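PDB 5BN3: V-type ATP synthase alpha chain from Nanoarchaeum equitans Kin4-M, which belongs to the ATP synthase alpha/beta family, with a P-loop NTPase-type nucleotide-binding domain, and binds adenosine-5'-diphosphate. Local coordinates for residues 204-209 with 487-492; 496-501 with 543-548; 198-203 with 234-239; 402-407 with 415-420. All blocks are in the same frame, centred on the assembly; numbering follows the deposited sequence.

Contact 1 (204-209 with 487-492); sequences TRVLDI and GFLQQD. With ADP (adenosine-5'-diphosphate), chain C.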
# COMPACT_ATOMS: atom_id res chain seq x y z
N THR A 204 11.81 8.75 37.18
CA THR A 204 10.49 8.38 36.68
C THR A 204 10.26 6.89 36.96
O THR A 204 11.05 6.05 36.52
CB THR A 204 10.36 8.66 35.17
OG1 THR A 204 10.49 10.07 34.93
CG2 THR A 204 9.00 8.19 34.65
N ARG A 205 9.19 6.59 37.69
CA ARG A 205 8.94 5.23 38.20
C ARG A 205 8.90 4.13 37.13
O ARG A 205 9.57 3.10 37.28
CB ARG A 205 7.64 5.21 39.02
CG ARG A 205 7.73 6.00 40.33
CD ARG A 205 6.46 5.87 41.17
NE ARG A 205 5.35 6.64 40.62
CZ ARG A 205 5.12 7.91 40.90
NH1 ARG A 205 5.92 8.57 41.72
NH2 ARG A 205 4.09 8.54 40.36
N VAL A 206 8.13 4.34 36.07
CA VAL A 206 8.00 3.32 35.03
C VAL A 206 9.34 3.03 34.36
O VAL A 206 9.62 1.89 33.99
CB VAL A 206 6.91 3.71 33.99
CG1 VAL A 206 7.27 5.01 33.27
CG2 VAL A 206 6.70 2.58 32.99
N LEU A 207 10.19 4.05 34.26
CA LEU A 207 11.50 3.88 33.64
C LEU A 207 12.54 3.32 34.60
O LEU A 207 13.56 2.79 34.17
CB LEU A 207 12.00 5.20 33.05
CG LEU A 207 11.14 5.86 31.97
CD1 LEU A 207 11.90 6.98 31.29
CD2 LEU A 207 10.68 4.83 30.96
N ASP A 208 12.29 3.44 35.90
CA ASP A 208 13.27 2.98 36.89
C ASP A 208 13.06 1.54 37.34
O ASP A 208 14.01 0.83 37.66
CB ASP A 208 13.28 3.92 38.11
CG ASP A 208 13.83 5.29 37.78
OD1 ASP A 208 14.48 5.44 36.72
OD2 ASP A 208 13.62 6.23 38.58
N ILE A 209 11.81 1.09 37.34
CA ILE A 209 11.49 -0.25 37.82
C ILE A 209 11.04 -1.18 36.69
O ILE A 209 11.57 -2.29 36.54
CB ILE A 209 10.39 -0.22 38.89
CG1 ILE A 209 10.80 0.70 40.04
CG2 ILE A 209 10.12 -1.62 39.41
CD1 ILE A 209 12.05 0.25 40.77
N GLY A 487 -1.84 4.88 40.40
CA GLY A 487 -1.07 5.19 41.59
C GLY A 487 0.43 5.00 41.46
O GLY A 487 1.19 5.52 42.28
N PHE A 488 0.87 4.25 40.45
CA PHE A 488 2.29 3.95 40.29
C PHE A 488 2.85 4.35 38.92
O PHE A 488 3.83 5.09 38.84
CB PHE A 488 2.53 2.46 40.54
CG PHE A 488 3.98 2.07 40.51
CD1 PHE A 488 4.81 2.39 41.58
CD2 PHE A 488 4.51 1.39 39.43
CE1 PHE A 488 6.15 2.04 41.56
CE2 PHE A 488 5.85 1.03 39.41
CZ PHE A 488 6.67 1.36 40.47
N LEU A 489 2.23 3.86 37.85
CA LEU A 489 2.71 4.11 36.50
C LEU A 489 2.56 5.58 36.11
O LEU A 489 3.50 6.19 35.58
CB LEU A 489 2.00 3.21 35.49
CG LEU A 489 2.22 1.71 35.69
CD1 LEU A 489 1.49 0.90 34.63
CD2 LEU A 489 3.70 1.40 35.65
N GLN A 490 1.38 6.14 36.36
CA GLN A 490 1.14 7.55 36.07
C GLN A 490 2.00 8.44 36.97
O GLN A 490 2.18 8.16 38.16
CB GLN A 490 -0.34 7.90 36.24
CG GLN A 490 -1.23 7.41 35.11
CD GLN A 490 -2.69 7.78 35.30
OE1 GLN A 490 -3.01 8.73 36.02
NE2 GLN A 490 -3.58 7.04 34.65
N GLN A 491 2.53 9.51 36.39
CA GLN A 491 3.39 10.43 37.12
C GLN A 491 3.28 11.83 36.51
O GLN A 491 3.64 12.04 35.35
CB GLN A 491 4.84 9.94 37.11
CG GLN A 491 5.77 10.75 38.01
CD GLN A 491 7.10 10.05 38.25
OE1 GLN A 491 7.24 8.85 38.00
NE2 GLN A 491 8.07 10.80 38.75
N ASP A 492 2.77 12.77 37.30
CA ASP A 492 2.53 14.14 36.83
C ASP A 492 3.84 14.93 36.80
O ASP A 492 4.40 15.25 37.85
CB ASP A 492 1.51 14.83 37.73
CG ASP A 492 0.95 16.11 37.11
OD1 ASP A 492 1.56 16.65 36.17
OD2 ASP A 492 -0.11 16.57 37.59
PB ADP C . 5.30 14.91 21.98
O1B ADP C . 5.29 13.41 21.97
O2B ADP C . 6.65 15.53 22.25
O3B ADP C . 4.56 15.52 20.82
PA ADP C . 4.79 16.29 24.46
O1A ADP C . 5.99 15.79 25.20
O2A ADP C . 4.78 17.69 23.90
O3A ADP C . 4.41 15.24 23.29
O5' ADP C . 3.52 16.12 25.43
C5' ADP C . 2.20 16.32 24.92
C4' ADP C . 1.27 16.78 26.03
O4' ADP C . 1.18 15.77 27.05
C3' ADP C . 1.81 18.04 26.68
O3' ADP C . 0.79 19.05 26.67
C2' ADP C . 2.16 17.64 28.09
O2' ADP C . 1.75 18.63 29.03
C1' ADP C . 1.43 16.33 28.34
N9 ADP C . 2.29 15.43 29.14
C8 ADP C . 3.18 14.55 28.66
N7 ADP C . 3.80 13.87 29.66
C5 ADP C . 3.28 14.33 30.82
C6 ADP C . 3.49 14.04 32.26
N6 ADP C . 4.39 13.11 32.68
N1 ADP C . 2.74 14.74 33.14
C2 ADP C . 1.84 15.67 32.75
N3 ADP C . 1.61 15.98 31.46
C4 ADP C . 2.29 15.35 30.47
O HOH W 1 6.17 6.74 36.03
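The guanidinium of R205 and the side-chain amide of Q491 are stacked, their planes 18° apart, with Q491 OE1 3.7 Å above the centre of the guanidinium. At the edge of that group, in its plane, lie two backbone oxygens, F488 O and Q490 O. The ring of F488 has R205 CB over one face, offset toward the rim, while at its edge I209 CG1 approaches F488 CZ to 4.2 Å.

Both edge oxygens are gripped by hydrogen bonds. R205 NE meets F488 O at 2.8 Å, nearly straight and on a lone pair, and R205 NH2 meets Q490 O at 2.9 Å, the donor slightly tilted from the carbonyl plane. A bend at chi3 (-74°) turns NE out of the extended course of the arginine chain and onto F488 O.

This is a domain junction closed by an arginine. The first turn of helix 205-210, in the nucleotide-binding domain, faces the C-terminal end of helix 472-489, in the C-terminal domain, and a positive charge at that end is probably favourable.

Q491 binds the opposing helix in return. Its OE1 accepts from R205 N at 3.0 Å, nearly straight (171° at the hydrogen). A water takes the next amide, V206 N, and donates to Q491 OE1 and L489 O; Q491 NE2 is bound to G203 O. On the ligand side, Q491 O accepts from N6 of ADP at 3.0 Å, while D492 OD1 lies 3.6 Å from C2 of the same base.

Contact 2 (496-501 with 543-548); sequences ENDSYS and KLRYKS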
# COMPACT_ATOMS: atom_id res chain seq x y z
N GLU A 496 4.42 19.57 41.83
CA GLU A 496 5.62 19.82 42.62
C GLU A 496 6.09 18.59 43.40
O GLU A 496 7.29 18.41 43.62
CB GLU A 496 5.38 20.99 43.58
CG GLU A 496 6.64 21.57 44.21
CD GLU A 496 6.34 22.75 45.11
OE1 GLU A 496 5.18 22.91 45.53
OE2 GLU A 496 7.28 23.53 45.39
N ASN A 497 5.15 17.75 43.80
CA ASN A 497 5.48 16.57 44.60
C ASN A 497 5.71 15.30 43.78
O ASN A 497 6.50 14.44 44.18
CB ASN A 497 4.39 16.32 45.65
CG ASN A 497 4.38 17.37 46.75
OD1 ASN A 497 5.43 17.90 47.13
ND2 ASN A 497 3.20 17.67 47.27
N ASP A 498 5.02 15.17 42.65
CA ASP A 498 5.08 13.93 41.87
C ASP A 498 6.11 13.95 40.74
O ASP A 498 6.51 12.90 40.25
CB ASP A 498 3.69 13.59 41.32
CG ASP A 498 3.57 12.13 40.91
OD1 ASP A 498 4.34 11.29 41.43
OD2 ASP A 498 2.69 11.82 40.09
N SER A 499 6.55 15.14 40.34
CA SER A 499 7.50 15.29 39.24
C SER A 499 8.74 14.42 39.39
O SER A 499 9.13 13.70 38.47
CB SER A 499 7.90 16.76 39.08
OG SER A 499 8.82 16.92 38.02
N TYR A 500 9.35 14.47 40.57
CA TYR A 500 10.49 13.62 40.89
C TYR A 500 10.08 12.49 41.83
O TYR A 500 9.38 12.72 42.82
CB TYR A 500 11.61 14.45 41.51
CG TYR A 500 12.78 13.64 42.03
CD1 TYR A 500 13.45 12.74 41.21
CD2 TYR A 500 13.22 13.78 43.34
CE1 TYR A 500 14.52 12.01 41.68
CE2 TYR A 500 14.29 13.05 43.82
CZ TYR A 500 14.94 12.16 42.98
OH TYR A 500 16.00 11.43 43.44
N SER A 501 10.52 11.28 41.51
CA SER A 501 10.23 10.12 42.35
C SER A 501 11.52 9.41 42.75
O SER A 501 12.06 8.61 41.98
CB SER A 501 9.29 9.15 41.64
OG SER A 501 8.86 8.12 42.51
N LYS A 543 -3.77 8.33 45.66
CA LYS A 543 -3.46 9.74 45.90
C LYS A 543 -2.09 9.96 46.52
O LYS A 543 -1.64 11.10 46.64
CB LYS A 543 -4.54 10.36 46.79
CG LYS A 543 -5.93 10.41 46.16
CD LYS A 543 -7.00 10.69 47.21
CE LYS A 543 -6.71 11.97 47.97
NZ LYS A 543 -7.73 12.23 49.03
N LEU A 544 -1.42 8.88 46.92
CA LEU A 544 -0.13 8.94 47.61
C LEU A 544 0.93 9.75 46.88
O LEU A 544 1.60 10.60 47.48
CB LEU A 544 0.40 7.54 47.88
CG LEU A 544 -0.11 6.79 49.11
CD1 LEU A 544 0.38 5.35 49.11
CD2 LEU A 544 0.36 7.49 50.37
N ARG A 545 1.09 9.50 45.58
CA ARG A 545 2.15 10.11 44.78
C ARG A 545 2.09 11.64 44.74
O ARG A 545 3.09 12.29 44.46
CB ARG A 545 2.16 9.54 43.36
CG ARG A 545 0.85 9.72 42.58
CD ARG A 545 0.92 9.06 41.21
NE ARG A 545 -0.34 9.14 40.48
CZ ARG A 545 -0.62 10.05 39.55
NH1 ARG A 545 0.27 10.97 39.23
NH2 ARG A 545 -1.80 10.04 38.94
N TYR A 546 0.92 12.20 45.04
CA TYR A 546 0.76 13.64 45.05
C TYR A 546 1.17 14.28 46.38
O TYR A 546 1.05 15.50 46.55
CB TYR A 546 -0.70 14.01 44.74
CG TYR A 546 -1.03 13.93 43.27
CD1 TYR A 546 -0.54 14.87 42.38
CD2 TYR A 546 -1.85 12.92 42.79
CE1 TYR A 546 -0.85 14.80 41.04
CE2 TYR A 546 -2.17 12.85 41.45
CZ TYR A 546 -1.66 13.79 40.58
OH TYR A 546 -1.96 13.73 39.24
N LYS A 547 1.66 13.48 47.31
CA LYS A 547 1.97 14.00 48.64
C LYS A 547 3.45 14.35 48.84
O LYS A 547 4.32 13.84 48.13
CB LYS A 547 1.45 13.05 49.73
CG LYS A 547 -0.08 13.09 49.80
CD LYS A 547 -0.66 12.18 50.88
CE LYS A 547 -2.17 12.39 50.97
NZ LYS A 547 -2.86 11.33 51.75
N SER A 548 3.70 15.24 49.80
CA SER A 548 5.01 15.87 49.99
C SER A 548 6.18 14.88 50.02
O SER A 548 7.00 14.87 49.10
CB SER A 548 5.02 16.70 51.28
OG SER A 548 5.06 15.87 52.43
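A salt bridge between D498 and R545, seconded by a bond from the N497 amide to the backbone of Y546, joins two loops: one between helices 472-489 and 503-523, the other between helices 537-542 and 552-562. The contact is partly buried, and polar rather than oily.

D498 OD2 lies 2.7 Å from R545 NH1, which meets it nearly head-on while the oxygen stays within 5° of the guanidinium plane. Carboxylate and guanidinium are nevertheless turned 48° against each other. The carboxylate touches the arginine at more than its charged end: D498 OD1 is 3.4 Å from R545 CB, and D498 OD2 is 3.5 Å from R545 CD. R545 CG sits between its own backbone N and carbonyl carbon (chi1 58°), and the chain then runs extended to NE. The neighbouring Y546 places CE2 over one face of the guanidinium, 3.6 Å above its plane, and R545 NE donates to E486 O.

N497 approaches the backbone beyond. Its ND2 donates to Y546 O at 3.1 Å from above the carbonyl plane, while N497 CB rests 3.5 Å from K547 O.

D498 has further partners: OD1 forms a salt bridge with R205, and OD2 also accepts from the amide of D492, a residue of the ADP pocket. One acid shared between two arginines is a compact ion cluster, and the hold on D492 is consistent with a second-shell place behind that pocket.

Contact 3 (198-203 with 234-239); sequences YPFITG and QQIAKW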
# COMPACT_ATOMS: atom_id res chain seq x y z
N TYR A 198 25.36 -0.83 36.88
CA TYR A 198 24.53 -0.02 37.74
C TYR A 198 23.37 0.54 36.92
O TYR A 198 23.56 0.95 35.78
CB TYR A 198 25.39 1.13 38.26
CG TYR A 198 24.92 1.78 39.53
CD1 TYR A 198 25.31 1.29 40.77
CD2 TYR A 198 24.10 2.90 39.50
CE1 TYR A 198 24.89 1.89 41.94
CE2 TYR A 198 23.68 3.51 40.66
CZ TYR A 198 24.08 3.00 41.87
OH TYR A 198 23.66 3.61 43.03
N PRO A 199 22.16 0.55 37.50
CA PRO A 199 21.00 1.03 36.76
C PRO A 199 21.05 2.53 36.49
O PRO A 199 21.66 3.27 37.26
CB PRO A 199 19.83 0.71 37.69
CG PRO A 199 20.43 0.67 39.06
CD PRO A 199 21.81 0.11 38.87
N PHE A 200 20.44 2.96 35.39
CA PHE A 200 20.28 4.37 35.09
C PHE A 200 19.00 4.85 35.77
O PHE A 200 17.90 4.58 35.28
CB PHE A 200 20.21 4.58 33.58
CG PHE A 200 20.00 6.01 33.16
CD1 PHE A 200 20.96 6.98 33.44
CD2 PHE A 200 18.86 6.38 32.47
CE1 PHE A 200 20.77 8.29 33.05
CE2 PHE A 200 18.66 7.69 32.07
CZ PHE A 200 19.62 8.65 32.36
N ILE A 201 19.14 5.55 36.89
CA ILE A 201 17.98 6.02 37.65
C ILE A 201 17.50 7.37 37.12
O ILE A 201 18.22 8.37 37.19
CB ILE A 201 18.29 6.13 39.16
CG1 ILE A 201 18.85 4.81 39.69
CG2 ILE A 201 17.04 6.55 39.93
CD1 ILE A 201 17.88 3.64 39.58
N THR A 202 16.27 7.39 36.61
CA THR A 202 15.72 8.57 35.94
C THR A 202 14.93 9.48 36.87
O THR A 202 14.86 10.69 36.65
CB THR A 202 14.81 8.16 34.76
OG1 THR A 202 13.66 7.46 35.25
CG2 THR A 202 15.57 7.27 33.79
N GLY A 203 14.31 8.89 37.89
CA GLY A 203 13.41 9.64 38.74
C GLY A 203 11.98 9.47 38.29
O GLY A 203 11.05 9.98 38.91
N GLN A 234 12.58 15.57 28.88
CA GLN A 234 12.87 16.70 29.76
C GLN A 234 12.85 16.28 31.23
O GLN A 234 13.64 16.77 32.03
CB GLN A 234 11.88 17.85 29.53
CG GLN A 234 12.12 18.63 28.24
CD GLN A 234 11.09 19.72 28.01
OE1 GLN A 234 10.06 19.77 28.68
NE2 GLN A 234 11.38 20.61 27.06
N GLN A 235 11.94 15.37 31.58
CA GLN A 235 11.88 14.81 32.93
C GLN A 235 13.16 14.05 33.25
O GLN A 235 13.68 14.15 34.36
CB GLN A 235 10.68 13.88 33.08
CG GLN A 235 9.35 14.61 33.22
CD GLN A 235 9.33 15.56 34.40
OE1 GLN A 235 9.45 16.77 34.23
NE2 GLN A 235 9.18 15.01 35.60
N ILE A 236 13.64 13.27 32.29
CA ILE A 236 14.90 12.57 32.44
C ILE A 236 16.04 13.59 32.59
O ILE A 236 16.86 13.47 33.48
CB ILE A 236 15.18 11.63 31.26
CG1 ILE A 236 14.11 10.53 31.20
CG2 ILE A 236 16.56 11.01 31.37
CD1 ILE A 236 14.22 9.63 29.98
N ALA A 237 16.06 14.59 31.72
CA ALA A 237 17.07 15.64 31.79
C ALA A 237 17.06 16.36 33.14
O ALA A 237 18.10 16.81 33.62
CB ALA A 237 16.89 16.63 30.65
N LYS A 238 15.88 16.48 33.75
CA LYS A 238 15.73 17.12 35.05
C LYS A 238 16.29 16.30 36.20
O LYS A 238 17.14 16.77 36.95
CB LYS A 238 14.25 17.38 35.35
CG LYS A 238 13.66 18.65 34.76
CD LYS A 238 12.25 18.86 35.31
CE LYS A 238 11.39 19.70 34.38
NZ LYS A 238 9.98 19.73 34.83
N TRP A 239 15.79 15.07 36.35
CA TRP A 239 16.01 14.31 37.57
C TRP A 239 16.96 13.12 37.47
O TRP A 239 17.18 12.42 38.46
CB TRP A 239 14.67 13.81 38.13
CG TRP A 239 13.60 14.86 38.26
CD1 TRP A 239 12.32 14.79 37.77
CD2 TRP A 239 13.71 16.13 38.91
NE1 TRP A 239 11.63 15.94 38.09
CE2 TRP A 239 12.46 16.78 38.79
CE3 TRP A 239 14.74 16.79 39.59
CZ2 TRP A 239 12.22 18.05 39.32
CZ3 TRP A 239 14.50 18.04 40.12
CH2 TRP A 239 13.25 18.66 39.98
O HOH W 2 17.13 10.22 39.59
O HOH W 3 12.70 11.73 35.56
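F200 and I236 make the apolar touch of this contact: I236 CG2 comes to the edge of the phenyl ring, 4.0 Å from F200 CZ and equally near F200 CE2, with the two side chains at about a right angle. Beside this pair, T202 CB packs on I236 CG1 at 4.3 Å.

The rest of the first shell is loop backbone against the backbone and CB of W239. T202 O lies 3.3 Å from W239 C and 3.5 Å from W239 CB, and G203 CA lies 4.4 Å from W239 CB. A CB on G203 would run into W239 CB, and at a phi of 96° it would also press on the carbonyl oxygen of T202; glycine avoids both.

No direct hydrogen bond crosses; water carries the polar link. One water donates to T202 O at 2.6 Å and, weakly, to Q235 O. Another donates to I201 O and to W239 O, the latter at so short a distance that its detail is doubtful.

The helix met here, 229-239, begins at the ADP-binding residues K229 and T230, in the manner of the helix after the P-loop in P-loop NTPases. Its last turn, at the far end from those residues, is faced by the loop that leads into helix 205-210.

Further out, D208 fixes that loop with both oxygens, OD1 to T202 OG1 and OD2 to G203 N. K238 CB stands over one face of the W239 ring, 3.7 Å above it, and W239 NE1 is bound to S499 OG. F200 also packs on V316 of strand 314-320.

Contact 4 (402-407 with 415-420); sequences WALDSK and PAINYL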
# COMPACT_ATOMS: atom_id res chain seq x y z
N TRP A 402 11.07 2.28 24.98
CA TRP A 402 10.10 2.98 25.82
C TRP A 402 8.99 3.52 24.93
O TRP A 402 8.98 4.69 24.56
CB TRP A 402 10.79 4.10 26.61
CG TRP A 402 11.78 3.59 27.62
CD1 TRP A 402 11.83 2.33 28.16
CD2 TRP A 402 12.88 4.32 28.21
NE1 TRP A 402 12.88 2.24 29.04
CE2 TRP A 402 13.54 3.43 29.09
CE3 TRP A 402 13.36 5.62 28.07
CZ2 TRP A 402 14.66 3.82 29.84
CZ3 TRP A 402 14.47 6.00 28.81
CH2 TRP A 402 15.11 5.10 29.68
N ALA A 403 8.05 2.64 24.58
CA ALA A 403 7.02 2.96 23.58
C ALA A 403 5.87 3.78 24.14
O ALA A 403 5.25 3.40 25.14
CB ALA A 403 6.49 1.69 22.95
N LEU A 404 5.57 4.90 23.49
CA LEU A 404 4.47 5.74 23.91
C LEU A 404 3.19 5.39 23.15
O LEU A 404 3.24 5.06 21.96
CB LEU A 404 4.82 7.22 23.76
CG LEU A 404 6.00 7.66 24.64
CD1 LEU A 404 6.32 9.13 24.45
CD2 LEU A 404 5.70 7.37 26.10
N ASP A 405 2.06 5.46 23.84
CA ASP A 405 0.82 4.90 23.31
C ASP A 405 -0.30 5.94 23.17
O ASP A 405 -0.62 6.66 24.12
CB ASP A 405 0.37 3.75 24.20
CG ASP A 405 -0.78 2.97 23.62
OD1 ASP A 405 -0.54 2.13 22.71
OD2 ASP A 405 -1.92 3.18 24.06
N SER A 406 -0.88 6.02 21.97
CA SER A 406 -1.97 6.95 21.68
C SER A 406 -3.14 6.81 22.64
O SER A 406 -3.70 7.81 23.09
CB SER A 406 -2.48 6.73 20.25
OG SER A 406 -1.49 7.05 19.29
N LYS A 407 -3.51 5.57 22.93
CA LYS A 407 -4.68 5.29 23.76
C LYS A 407 -4.51 5.81 25.19
O LYS A 407 -5.46 6.33 25.78
CB LYS A 407 -4.97 3.78 23.77
CG LYS A 407 -5.39 3.20 22.42
CD LYS A 407 -4.19 2.77 21.56
CE LYS A 407 -3.63 1.42 22.00
NZ LYS A 407 -2.49 0.97 21.14
N PRO A 415 3.28 9.09 32.28
CA PRO A 415 3.80 8.80 30.94
C PRO A 415 2.98 7.73 30.21
O PRO A 415 2.60 6.73 30.82
CB PRO A 415 5.20 8.25 31.22
CG PRO A 415 5.56 8.81 32.56
CD PRO A 415 4.28 8.83 33.33
N ALA A 416 2.71 7.96 28.93
CA ALA A 416 1.90 7.04 28.15
C ALA A 416 2.68 5.81 27.68
O ALA A 416 2.58 5.41 26.52
CB ALA A 416 1.28 7.76 26.97
N ILE A 417 3.45 5.21 28.58
CA ILE A 417 4.24 4.03 28.26
C ILE A 417 3.36 2.79 28.08
O ILE A 417 2.62 2.41 28.99
CB ILE A 417 5.29 3.74 29.35
CG1 ILE A 417 6.33 4.86 29.41
CG2 ILE A 417 5.97 2.41 29.11
CD1 ILE A 417 7.31 4.86 28.24
N ASN A 418 3.43 2.17 26.90
CA ASN A 418 2.77 0.89 26.66
C ASN A 418 3.52 -0.22 27.38
O ASN A 418 4.57 -0.67 26.92
CB ASN A 418 2.70 0.62 25.15
CG ASN A 418 1.88 -0.61 24.80
OD1 ASN A 418 1.95 -1.64 25.46
ND2 ASN A 418 1.10 -0.50 23.73
N TYR A 419 2.98 -0.67 28.51
CA TYR A 419 3.65 -1.64 29.37
C TYR A 419 3.59 -3.08 28.87
O TYR A 419 4.12 -3.99 29.51
CB TYR A 419 3.10 -1.56 30.80
CG TYR A 419 1.59 -1.46 30.87
CD1 TYR A 419 0.79 -2.58 30.69
CD2 TYR A 419 0.97 -0.24 31.13
CE1 TYR A 419 -0.58 -2.49 30.76
CE2 TYR A 419 -0.41 -0.15 31.20
CZ TYR A 419 -1.17 -1.28 31.01
OH TYR A 419 -2.54 -1.20 31.08
N LEU A 420 2.96 -3.28 27.72
CA LEU A 420 2.90 -4.61 27.11
C LEU A 420 3.88 -4.72 25.94
O LEU A 420 4.42 -5.79 25.66
CB LEU A 420 1.48 -4.92 26.63
CG LEU A 420 0.40 -5.00 27.71
CD1 LEU A 420 -0.93 -5.45 27.12
CD2 LEU A 420 0.83 -5.93 28.81
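L404 and I417 form a single antiparallel bridge, of which they are the non-hydrogen-bonded pair, with a hydrogen bond flanking it on each side. N418 N donates to A403 O at 2.8 Å, and D405 N donates to A416 O at 2.7 Å. Each acceptor also receives a CA-H...O contact, A403 O from I417 CA and A416 O from L404 CA. A416 is the centre of an inverse gamma turn, in which I417 N reaches P415 O only weakly.

D405 gathers the polar ends. Its CG, anti to the backbone N (chi1 -171°), is carried toward N418. OD1 accepts from K407 NZ at 2.8 Å on the syn lone pair, in a salt bridge. N418 ND2 reaches the same oxygen at 3.3 Å from above the carboxylate plane, the amide turned 86° from the carboxylate. The two donors therefore approach OD1 from different directions. D405 is the N-cap of helix 406-410, its OD2 accepting weakly from K407 N.

The other end of N418 is satisfied locally: OD1 takes L420 N at 3.0 Å, an Asx turn, and I421 N as well. The indole NE1 of W402 is bound to F211 O.

Apolar contact converges on one methyl, I417 CD1, which lies 3.7 Å from L404 CD2 and 3.9 Å from W402 CB.

W402 and L404 also bond through their backbones to A220 and P222 of strand 218-222, and L404 touches S227 of the ADP pocket. From the other segment, Y419 leans on helices 441-458 and 472-489.

Contacts 1, 3 and 4 are buried, whereas contact 2 lies farther out and is partly exposed. Their chemistry follows: contact 2 rests on charge and an amide, contact 3 on water and a few apolar touches, contact 4 on backbone bonds, and contact 1 on an arginine set among carbonyls. D498 joins contacts 1 and 2, D208 joins contacts 1 and 3, and contacts 2 and 3 meet through S499 with W239 and a backbone bond from S501 to G203. Contact 4 packs on contact 1 through P415 and on contact 3 where W402 meets I236, but does not touch contact 2. Helix 205-210 meets residues 487-492, while the loop before it meets the nearby helix 229-239.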